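PDB 5FJQ: carbohydrate binding protein, putative, cpb33A, which probably cleaves chitin oxidatively as the copper-dependent lytic polysaccharide monooxygenase domain of a longer protein that helps Cellvibrio japonicus use chitin. Local coordinates for residues R61-N66 and Q118-S123; N78-T83 and C174-F179; Y108-G113 and G151-Y156. All coordinates share one frame; numbering follows the deposited sequence.

Contact 1 (R61-N66 and Q118-S123); sequences RLCSAN and QPLRWS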
loop_
_atom_site.group_PDB
_atom_site.type_symbol
_atom_site.label_atom_id
_atom_site.label_comp_id
_atom_site.label_asym_id
_atom_site.label_seq_id
_atom_site.Cartn_x
_atom_site.Cartn_y
_atom_site.Cartn_z
ATOM N N ARG A 61 -9.306 2.033 -6.980
ATOM C CA ARG A 61 -8.167 1.260 -7.543
ATOM C C ARG A 61 -6.766 1.570 -6.893
ATOM O O ARG A 61 -5.687 1.315 -7.485
ATOM C CB ARG A 61 -8.133 1.398 -9.099
ATOM C CG ARG A 61 -9.332 0.818 -9.847
ATOM C CD ARG A 61 -9.573 -0.670 -9.557
ATOM N NE ARG A 61 -10.761 -1.175 -10.248
ATOM C CZ ARG A 61 -11.399 -2.312 -9.956
ATOM N NH1 ARG A 61 -10.977 -3.062 -8.960
ATOM N NH2 ARG A 61 -12.498 -2.670 -10.642
ATOM N N LEU A 62 -6.777 2.109 -5.662
ATOM C CA LEU A 62 -5.609 2.585 -5.057
ATOM C C LEU A 62 -4.745 1.353 -4.705
ATOM O O LEU A 62 -3.582 1.302 -5.028
ATOM C CB LEU A 62 -6.025 3.339 -3.826
ATOM C CG LEU A 62 -6.079 4.830 -4.047
ATOM C CD1 LEU A 62 -7.266 5.325 -4.865
ATOM C CD2 LEU A 62 -5.960 5.597 -2.711
ATOM N N CYS A 63 -5.385 0.295 -4.237
ATOM C CA CYS A 63 -4.620 -0.880 -3.819
ATOM C C CYS A 63 -4.059 -1.747 -4.940
ATOM O O CYS A 63 -3.082 -2.469 -4.709
ATOM C CB CYS A 63 -5.481 -1.721 -2.867
ATOM S SG CYS A 63 -5.932 -0.932 -1.289
ATOM N N SER A 64 -4.679 -1.744 -6.120
ATOM C CA SER A 64 -4.175 -2.482 -7.293
ATOM C C SER A 64 -3.344 -1.590 -8.220
ATOM O O SER A 64 -2.872 -2.055 -9.251
ATOM C CB SER A 64 -5.345 -3.021 -8.139
ATOM O OG SER A 64 -6.303 -1.974 -8.417
ATOM N N ALA A 65 -3.238 -0.300 -7.866
ATOM C CA ALA A 65 -2.687 0.715 -8.771
ATOM C C ALA A 65 -3.343 0.529 -10.165
ATOM O O ALA A 65 -2.706 0.723 -11.165
ATOM C CB ALA A 65 -1.177 0.581 -8.848
ATOM N N ASN A 66 -4.599 0.066 -10.169
ATOM C CA ASN A 66 -5.417 -0.159 -11.376
ATOM C C ASN A 66 -4.921 -1.295 -12.279
ATOM O O ASN A 66 -5.236 -1.353 -13.491
ATOM C CB ASN A 66 -5.622 1.150 -12.166
ATOM C CG ASN A 66 -6.837 1.105 -13.089
ATOM O OD1 ASN A 66 -7.848 0.445 -12.801
ATOM N ND2 ASN A 66 -6.768 1.866 -14.180
ATOM N N GLN A 118 -16.848 0.858 1.258
ATOM C CA GLN A 118 -16.572 1.168 -0.144
ATOM C C GLN A 118 -15.089 0.953 -0.416
ATOM O O GLN A 118 -14.266 1.178 0.477
ATOM C CB GLN A 118 -16.848 2.658 -0.437
ATOM C CG GLN A 118 -18.164 3.197 0.065
ATOM C CD GLN A 118 -19.317 2.300 -0.325
ATOM O OE1 GLN A 118 -19.366 1.785 -1.447
ATOM N NE2 GLN A 118 -20.249 2.094 0.604
ATOM N N PRO A 119 -14.729 0.601 -1.655
ATOM C CA PRO A 119 -13.312 0.723 -2.035
ATOM C C PRO A 119 -12.687 2.096 -1.774
ATOM O O PRO A 119 -13.351 3.155 -1.677
ATOM C CB PRO A 119 -13.283 0.286 -3.502
ATOM C CG PRO A 119 -14.394 -0.725 -3.531
ATOM C CD PRO A 119 -15.485 -0.169 -2.659
ATOM N N LEU A 120 -11.391 2.022 -1.599
ATOM C CA LEU A 120 -10.574 3.115 -1.070
ATOM C C LEU A 120 -10.540 4.216 -2.146
ATOM O O LEU A 120 -10.368 3.905 -3.323
ATOM C CB LEU A 120 -9.151 2.561 -0.810
ATOM C CG LEU A 120 -8.156 3.584 -0.215
ATOM C CD1 LEU A 120 -8.717 4.028 1.116
ATOM C CD2 LEU A 120 -6.787 2.964 -0.072
ATOM N N ARG A 121 -10.779 5.462 -1.749
ATOM C CA ARG A 121 -10.750 6.603 -2.631
ATOM C C ARG A 121 -9.634 7.549 -2.209
ATOM O O ARG A 121 -9.228 7.573 -1.062
ATOM C CB ARG A 121 -12.095 7.375 -2.592
ATOM C CG ARG A 121 -13.320 6.559 -2.998
ATOM C CD ARG A 121 -14.575 7.196 -2.436
ATOM N NE ARG A 121 -14.846 6.618 -1.104
ATOM C CZ ARG A 121 -15.575 7.197 -0.150
ATOM N NH1 ARG A 121 -16.126 8.393 -0.368
ATOM N NH2 ARG A 121 -15.754 6.586 1.025
ATOM N N TRP A 122 -9.145 8.333 -3.162
ATOM C CA TRP A 122 -8.205 9.373 -2.837
ATOM C C TRP A 122 -8.692 10.306 -1.711
ATOM O O TRP A 122 -7.902 10.722 -0.889
ATOM C CB TRP A 122 -7.872 10.162 -4.071
ATOM C CG TRP A 122 -7.039 9.376 -5.015
ATOM C CD1 TRP A 122 -7.441 8.821 -6.201
ATOM C CD2 TRP A 122 -5.672 9.017 -4.832
ATOM N NE1 TRP A 122 -6.390 8.186 -6.789
ATOM C CE2 TRP A 122 -5.289 8.270 -5.965
ATOM C CE3 TRP A 122 -4.716 9.305 -3.851
ATOM C CZ2 TRP A 122 -3.976 7.761 -6.136
ATOM C CZ3 TRP A 122 -3.393 8.792 -4.013
ATOM C CH2 TRP A 122 -3.051 8.029 -5.143
ATOM N N SER A 123 -9.971 10.702 -1.756
ATOM C CA SER A 123 -10.539 11.603 -0.767
ATOM C C SER A 123 -10.547 10.978 0.677
ATOM O O SER A 123 -10.743 11.683 1.648
ATOM C CB SER A 123 -11.949 12.023 -1.213
ATOM O OG SER A 123 -12.810 10.890 -1.270
#
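Leu62 and Leu120 mark the closest approach of the two backbones, with CA atoms 6.4 Å apart and no hydrogen bond joining the segments. Residues 61-66 fold back in a type I beta turn from Leu62 to Ala65, while 118-123 stays extended as far as Arg121 and enters a 3-10 turn at Trp122. Leu62 is wedged between Leu120 and Trp122, its forked end serving both partners. CD1 stands over one face of the Trp122 indole, 3.6 Å from the centroid of the five-membered ring and only 14° off its normal, a CH-pi contact. The other branch meets its counterpart, Leu62 CD2 lying 3.8 Å from Leu120 CD2, and the two leucine side chains cross at about a right angle. Leu120 CD2 also lies 4.2 Å from Cys63 SG, half of the disulfide to Cys174. The polar ends find partners in other parts of the chain: Trp122 NE1 bonds to Ile57 O, and Arg61 NH1 forms a salt bridge with Asp74. Dispersion and CH-pi contact therefore bind these two loops to each other, while the NE1 bond to Ile57 O helps fix the indole that Leu62 packs on.

Contact 2 (N78-T83 and C174-F179); sequences NDWPAT and CIDVDF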
loop_
_atom_site.group_PDB
_atom_site.type_symbol
_atom_site.label_atom_id
_atom_site.label_comp_id
_atom_site.label_asym_id
_atom_site.label_seq_id
_atom_site.Cartn_x
_atom_site.Cartn_y
_atom_site.Cartn_z
ATOM N N ASN A 78 -13.716 -5.537 6.204
ATOM C CA ASN A 78 -13.291 -5.189 7.575
ATOM C C ASN A 78 -12.554 -6.378 8.132
ATOM O O ASN A 78 -12.309 -6.451 9.358
ATOM C CB ASN A 78 -14.506 -4.895 8.465
ATOM C CG ASN A 78 -15.570 -6.012 8.419
ATOM O OD1 ASN A 78 -15.419 -7.046 7.743
ATOM N ND2 ASN A 78 -16.676 -5.793 9.135
ATOM N N ASP A 79 -12.199 -7.318 7.268
ATOM C CA ASP A 79 -11.506 -8.539 7.773
ATOM C C ASP A 79 -10.156 -8.806 7.103
ATOM O O ASP A 79 -9.566 -9.931 7.218
ATOM C CB ASP A 79 -12.407 -9.748 7.670
ATOM C CG ASP A 79 -12.614 -10.181 6.235
ATOM O OD1 ASP A 79 -12.302 -9.374 5.325
ATOM O OD2 ASP A 79 -13.082 -11.314 6.022
ATOM N N TRP A 80 -9.616 -7.780 6.444
ATOM C CA TRP A 80 -8.271 -7.971 5.853
ATOM C C TRP A 80 -7.322 -8.389 6.949
ATOM O O TRP A 80 -7.443 -7.889 8.098
ATOM C CB TRP A 80 -7.759 -6.722 5.172
ATOM C CG TRP A 80 -8.461 -6.380 3.875
ATOM C CD1 TRP A 80 -9.335 -5.324 3.681
ATOM C CD2 TRP A 80 -8.389 -7.073 2.593
ATOM N NE1 TRP A 80 -9.772 -5.320 2.380
ATOM C CE2 TRP A 80 -9.215 -6.363 1.690
ATOM C CE3 TRP A 80 -7.699 -8.201 2.119
ATOM C CZ2 TRP A 80 -9.396 -6.760 0.336
ATOM C CZ3 TRP A 80 -7.890 -8.580 0.755
ATOM C CH2 TRP A 80 -8.717 -7.860 -0.096
ATOM N N PRO A 81 -6.383 -9.320 6.656
ATOM C CA PRO A 81 -5.392 -9.589 7.718
ATOM C C PRO A 81 -4.635 -8.313 8.134
ATOM O O PRO A 81 -4.044 -7.647 7.286
ATOM C CB PRO A 81 -4.422 -10.559 7.052
ATOM C CG PRO A 81 -5.276 -11.295 6.052
ATOM C CD PRO A 81 -6.262 -10.262 5.527
ATOM N N ALA A 82 -4.622 -7.952 9.406
ATOM C CA ALA A 82 -4.115 -6.664 9.766
ATOM C C ALA A 82 -3.086 -6.785 10.893
ATOM O O ALA A 82 -3.096 -7.746 11.638
ATOM C CB ALA A 82 -5.269 -5.755 10.166
ATOM N N THR A 83 -2.175 -5.827 10.962
ATOM C CA THR A 83 -1.215 -5.763 12.032
ATOM C C THR A 83 -1.698 -4.844 13.156
ATOM O O THR A 83 -2.203 -3.754 12.930
ATOM C CB THR A 83 0.101 -5.218 11.472
ATOM O OG1 THR A 83 0.516 -6.046 10.383
ATOM C CG2 THR A 83 1.176 -5.143 12.523
ATOM N N CYS A 174 -1.174 -0.559 -0.173
ATOM C CA CYS A 174 -2.187 -0.601 0.871
ATOM C C CYS A 174 -1.778 -1.571 1.949
ATOM O O CYS A 174 -1.429 -2.706 1.624
ATOM C CB CYS A 174 -3.498 -1.078 0.333
ATOM S SG CYS A 174 -4.401 0.177 -0.682
ATOM N N ILE A 175 -1.808 -1.091 3.211
ATOM C CA ILE A 175 -1.433 -1.871 4.424
ATOM C C ILE A 175 -2.663 -1.818 5.355
ATOM O O ILE A 175 -3.229 -0.732 5.524
ATOM C CB ILE A 175 -0.221 -1.240 5.112
ATOM C CG1 ILE A 175 0.938 -1.060 4.076
ATOM C CG2 ILE A 175 0.283 -2.146 6.227
ATOM C CD1 ILE A 175 1.852 0.126 4.367
ATOM N N ASP A 176 -3.088 -2.975 5.909
ATOM C CA ASP A 176 -4.181 -2.975 6.891
ATOM C C ASP A 176 -3.679 -3.043 8.342
ATOM O O ASP A 176 -2.882 -3.918 8.677
ATOM C CB ASP A 176 -5.145 -4.097 6.642
ATOM C CG ASP A 176 -5.626 -4.149 5.254
ATOM O OD1 ASP A 176 -6.580 -3.347 4.924
ATOM O OD2 ASP A 176 -5.054 -5.016 4.511
ATOM N N VAL A 177 -4.167 -2.145 9.187
ATOM C CA VAL A 177 -3.688 -2.070 10.583
ATOM C C VAL A 177 -4.885 -2.033 11.538
ATOM O O VAL A 177 -6.030 -1.659 11.141
ATOM C CB VAL A 177 -2.743 -0.862 10.838
ATOM C CG1 VAL A 177 -1.474 -0.958 9.994
ATOM C CG2 VAL A 177 -3.481 0.444 10.562
ATOM N N ASP A 178 -4.657 -2.413 12.792
ATOM C CA ASP A 178 -5.782 -2.409 13.707
ATOM C C ASP A 178 -5.410 -1.700 14.977
ATOM O O ASP A 178 -4.583 -2.193 15.758
ATOM C CB ASP A 178 -6.196 -3.842 14.008
ATOM C CG ASP A 178 -7.434 -3.922 14.841
ATOM O OD1 ASP A 178 -8.152 -2.909 14.993
ATOM O OD2 ASP A 178 -7.691 -5.027 15.348
ATOM N N PHE A 179 -6.040 -0.560 15.206
ATOM C CA PHE A 179 -5.784 0.227 16.417
ATOM C C PHE A 179 -6.409 -0.327 17.690
ATOM O O PHE A 179 -6.186 0.219 18.763
ATOM C CB PHE A 179 -6.244 1.652 16.163
ATOM C CG PHE A 179 -5.239 2.472 15.354
ATOM C CD1 PHE A 179 -5.131 2.324 13.999
ATOM C CD2 PHE A 179 -4.415 3.368 15.978
ATOM C CE1 PHE A 179 -4.252 3.091 13.238
ATOM C CE2 PHE A 179 -3.494 4.132 15.255
ATOM C CZ PHE A 179 -3.434 4.006 13.863
HETATM O O HOH W 1 -0.835 -5.721 8.101
#
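The indole of Trp80 and the carboxylate of Asp176 lie in planes only 8° apart, but the acid approaches obliquely and by way of the beta carbon: Trp80 CB is 3.3 Å from Asp176 OD2, and Asp176 OD1 comes to 3.6 Å from Trp80 CD1. Trp80 keeps CG anti to the carbonyl carbon (chi1 -72°), and the ring leads away from the strand toward Ala26 and Ala30 of helix 25-33. Arg10 ties the flat groups together, making a salt bridge with Asp176 OD1 and a cation-pi contact with the indole. The charge of this buried aspartate is thus probably balanced by a guanidinium.

Beyond Trp80 the backbone approaches the strand at 62° and pairs with it at Thr83. Ala82, whose small side chain allows close approach, sets its CB 3.4 Å from Asp176 O. Thr83 then forms a parallel bridge with Val177: Thr83 N donates to Asp176 O over 3.1 Å, and Asp178 N donates to Thr83 O over 2.8 Å. A water is hydrogen-bonded to Thr83 OG1 at 2.7 Å and probably donates to Asp176 O; a hydroxyl, able to give or accept a proton, suits a site next to this water. Beta-branched Thr83 and Val177 have their side chains on the same face of the sheet.

Two bonds from one residue to the partners flanking its opposite number are the signature of parallel pairing. Here they add the short strand 83-84 to the long C-terminal strand 169-178 of the immunoglobulin-like beta-sandwich core found in lytic polysaccharide monooxygenases.

Contact 3 (Y108-G113 and G151-Y156); sequences YITPQG and GRHIIY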
loop_
_atom_site.group_PDB
_atom_site.type_symbol
_atom_site.label_atom_id
_atom_site.label_comp_id
_atom_site.label_asym_id
_atom_site.label_seq_id
_atom_site.Cartn_x
_atom_site.Cartn_y
_atom_site.Cartn_z
ATOM N N TYR A 108 -0.235 7.687 3.949
ATOM C CA TYR A 108 -1.584 8.265 4.207
ATOM C C TYR A 108 -2.329 7.290 5.066
ATOM O O TYR A 108 -1.912 6.101 5.200
ATOM C CB TYR A 108 -2.363 8.487 2.896
ATOM C CG TYR A 108 -1.654 9.392 1.954
ATOM C CD1 TYR A 108 -0.499 8.965 1.238
ATOM C CD2 TYR A 108 -2.145 10.696 1.734
ATOM C CE1 TYR A 108 0.158 9.842 0.385
ATOM C CE2 TYR A 108 -1.501 11.537 0.880
ATOM C CZ TYR A 108 -0.396 11.127 0.216
ATOM O OH TYR A 108 0.163 12.043 -0.574
ATOM N N ILE A 109 -3.425 7.774 5.637
ATOM C CA ILE A 109 -4.316 6.954 6.474
ATOM C C ILE A 109 -5.761 7.405 6.313
ATOM O O ILE A 109 -6.013 8.580 5.987
ATOM C CB ILE A 109 -3.907 6.926 7.981
ATOM C CG1 ILE A 109 -4.698 5.815 8.701
ATOM C CG2 ILE A 109 -4.126 8.302 8.644
ATOM C CD1 ILE A 109 -4.152 5.392 10.069
ATOM N N THR A 110 -6.680 6.427 6.431
ATOM C CA THR A 110 -8.090 6.600 6.646
ATOM C C THR A 110 -8.442 7.410 7.928
ATOM O O THR A 110 -7.677 7.468 8.916
ATOM C CB THR A 110 -8.748 5.225 6.682
ATOM O OG1 THR A 110 -7.898 4.319 7.391
ATOM C CG2 THR A 110 -8.859 4.651 5.236
ATOM N N PRO A 111 -9.627 8.045 7.921
ATOM C CA PRO A 111 -10.046 8.846 9.061
ATOM C C PRO A 111 -10.666 7.982 10.125
ATOM O O PRO A 111 -11.215 6.923 9.816
ATOM C CB PRO A 111 -11.162 9.758 8.450
ATOM C CG PRO A 111 -11.703 8.965 7.295
ATOM C CD PRO A 111 -10.564 8.135 6.770
ATOM N N GLN A 112 -10.622 8.459 11.365
ATOM C CA GLN A 112 -11.413 7.891 12.426
ATOM C C GLN A 112 -12.876 7.721 11.979
ATOM O O GLN A 112 -13.454 8.569 11.240
ATOM C CB GLN A 112 -11.257 8.771 13.667
ATOM C CG GLN A 112 -11.959 8.269 14.884
ATOM C CD GLN A 112 -11.511 6.882 15.302
ATOM O OE1 GLN A 112 -10.526 6.353 14.793
ATOM N NE2 GLN A 112 -12.284 6.265 16.183
ATOM N N GLY A 113 -13.449 6.567 12.335
ATOM C CA GLY A 113 -14.774 6.202 11.824
ATOM C C GLY A 113 -14.810 5.401 10.532
ATOM O O GLY A 113 -15.836 4.837 10.215
ATOM N N GLY A 151 -9.930 1.091 15.860
ATOM C CA GLY A 151 -10.604 0.385 14.778
ATOM C C GLY A 151 -9.575 0.040 13.761
ATOM O O GLY A 151 -8.382 0.309 13.932
ATOM N N ARG A 152 -10.047 -0.557 12.680
ATOM C CA ARG A 152 -9.212 -0.999 11.619
ATOM C C ARG A 152 -9.056 0.119 10.622
ATOM O O ARG A 152 -10.001 0.845 10.335
ATOM C CB ARG A 152 -9.956 -2.164 10.951
ATOM C CG ARG A 152 -9.669 -3.449 11.669
ATOM C CD ARG A 152 -10.520 -4.551 11.085
ATOM N NE ARG A 152 -9.794 -5.741 11.472
ATOM C CZ ARG A 152 -9.096 -6.458 10.617
ATOM N NH1 ARG A 152 -9.148 -6.119 9.316
ATOM N NH2 ARG A 152 -8.416 -7.530 11.052
ATOM N N HIS A 153 -7.854 0.276 10.099
ATOM C CA HIS A 153 -7.572 1.354 9.209
ATOM C C HIS A 153 -6.754 0.884 8.029
ATOM O O HIS A 153 -6.149 -0.185 8.066
ATOM C CB HIS A 153 -6.929 2.523 9.995
ATOM C CG HIS A 153 -7.954 3.272 10.781
ATOM N ND1 HIS A 153 -8.773 4.218 10.186
ATOM C CD2 HIS A 153 -8.423 3.103 12.040
ATOM C CE1 HIS A 153 -9.670 4.629 11.069
ATOM N NE2 HIS A 153 -9.461 3.994 12.208
ATOM N N ILE A 154 -6.790 1.682 6.959
ATOM C CA ILE A 154 -5.940 1.434 5.841
ATOM C C ILE A 154 -4.893 2.512 5.811
ATOM O O ILE A 154 -5.188 3.748 5.906
ATOM C CB ILE A 154 -6.710 1.380 4.497
ATOM C CG1 ILE A 154 -7.820 0.328 4.558
ATOM C CG2 ILE A 154 -5.763 1.112 3.318
ATOM C CD1 ILE A 154 -8.651 0.318 3.264
ATOM N N ILE A 155 -3.670 2.028 5.640
ATOM C CA ILE A 155 -2.559 2.905 5.336
ATOM C C ILE A 155 -2.172 2.729 3.865
ATOM O O ILE A 155 -2.088 1.593 3.358
ATOM C CB ILE A 155 -1.354 2.679 6.249
ATOM C CG1 ILE A 155 -1.702 3.221 7.661
ATOM C CG2 ILE A 155 -0.114 3.356 5.633
ATOM C CD1 ILE A 155 -0.833 2.667 8.724
ATOM N N TYR A 156 -1.956 3.861 3.195
ATOM C CA TYR A 156 -1.511 3.859 1.828
ATOM C C TYR A 156 -0.124 4.467 1.802
ATOM O O TYR A 156 0.027 5.646 2.105
ATOM C CB TYR A 156 -2.479 4.719 1.017
ATOM C CG TYR A 156 -2.471 4.439 -0.454
ATOM C CD1 TYR A 156 -2.511 3.135 -0.940
ATOM C CD2 TYR A 156 -2.418 5.512 -1.398
ATOM C CE1 TYR A 156 -2.504 2.900 -2.325
ATOM C CE2 TYR A 156 -2.432 5.285 -2.789
ATOM C CZ TYR A 156 -2.493 3.986 -3.251
ATOM O OH TYR A 156 -2.487 3.810 -4.635
HETATM O O HOH W 2 -12.375 4.301 13.125
#
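Thr110 and His153 meet hydroxyl to ring edge, and the rest of the contact is arranged around that meeting. The threonine turns OG1 to the position between its backbone N and carbonyl carbon (chi1 40°), where the oxygen is gripped twice: it is hydrogen-bonded to His153 ND1 at 2.9 Å and accepts a bond from Ile154 N, also 2.9 Å. A hydroxyl suits this place because it can both give and take a proton. Its methyl CG2 packs instead against Ile154 CB. Thr110 N donates to Ile154 O over 3.1 Å, so backbone and side chain both bind Ile154 and carry the pairing past the end of strand 102-109.

The imidazole lies with Pro111 O at its edge, in the ring plane and 3.0 Å from His153 CE1. His153 NE2 is bonded to Thr150 O, and these partners together help fix the ring's rotation. Gln112, bent at chi2, brings OE1 near the imidazole, its amide plane 32° from the ring, while its NE2 bonds to Thr150 OG1. A water accepting from Gly113 N adds weak bonds to Gln112 OE1 and His153 NE2.

Farther along, the segments become antiparallel strands. Ile109 and Ile155, a non-hydrogen-bonded pair, cross obliquely on one face, CD1 of Ile109 lying 4.1 Å from CG1 of Ile155; branched aliphatic chains suit this buried face. Tyr108 and Tyr156 share the other as a hydrogen-bonded pair: Tyr108 N donates to Tyr156 O at 2.8 Å, and Tyr156 N donates to Tyr108 O at 3.0 Å. Tyrosine suits Tyr156 because its hydroxyl bonds to Leu62 O.

Strand 102-109 continues this sheet toward strand 126-130, where Tyr108 touches Leu127 and Ile109 touches Ile128; strand 152-161 pairs also with 169-178, which Ile154 meets at Asp176.

How the contacts relate
Contacts 2 and 3 lie on strands 169-178 and 152-161, neighbours in one sheet, and the loops of contact 1 pack on both. Contacts 2 and 3, with centres about 9 Å apart, are joined by two probable hydrogen bonds, Ile175 N to Ile155 O at 2.7 Å and Arg152 NH1 to Trp80 O, also 2.7 Å. Contact 1, its centre about 15 Å from that of contact 2 and 13 Å from that of contact 3, is fastened covalently to contact 2 through the disulfide of Cys63 and Cys174. Trp122 packs on Tyr156 of contact 3, and Leu120 lies against Cys174 and Ile154. All three lie away from the copper bound by His1 and His100, in the surrounding scaffold.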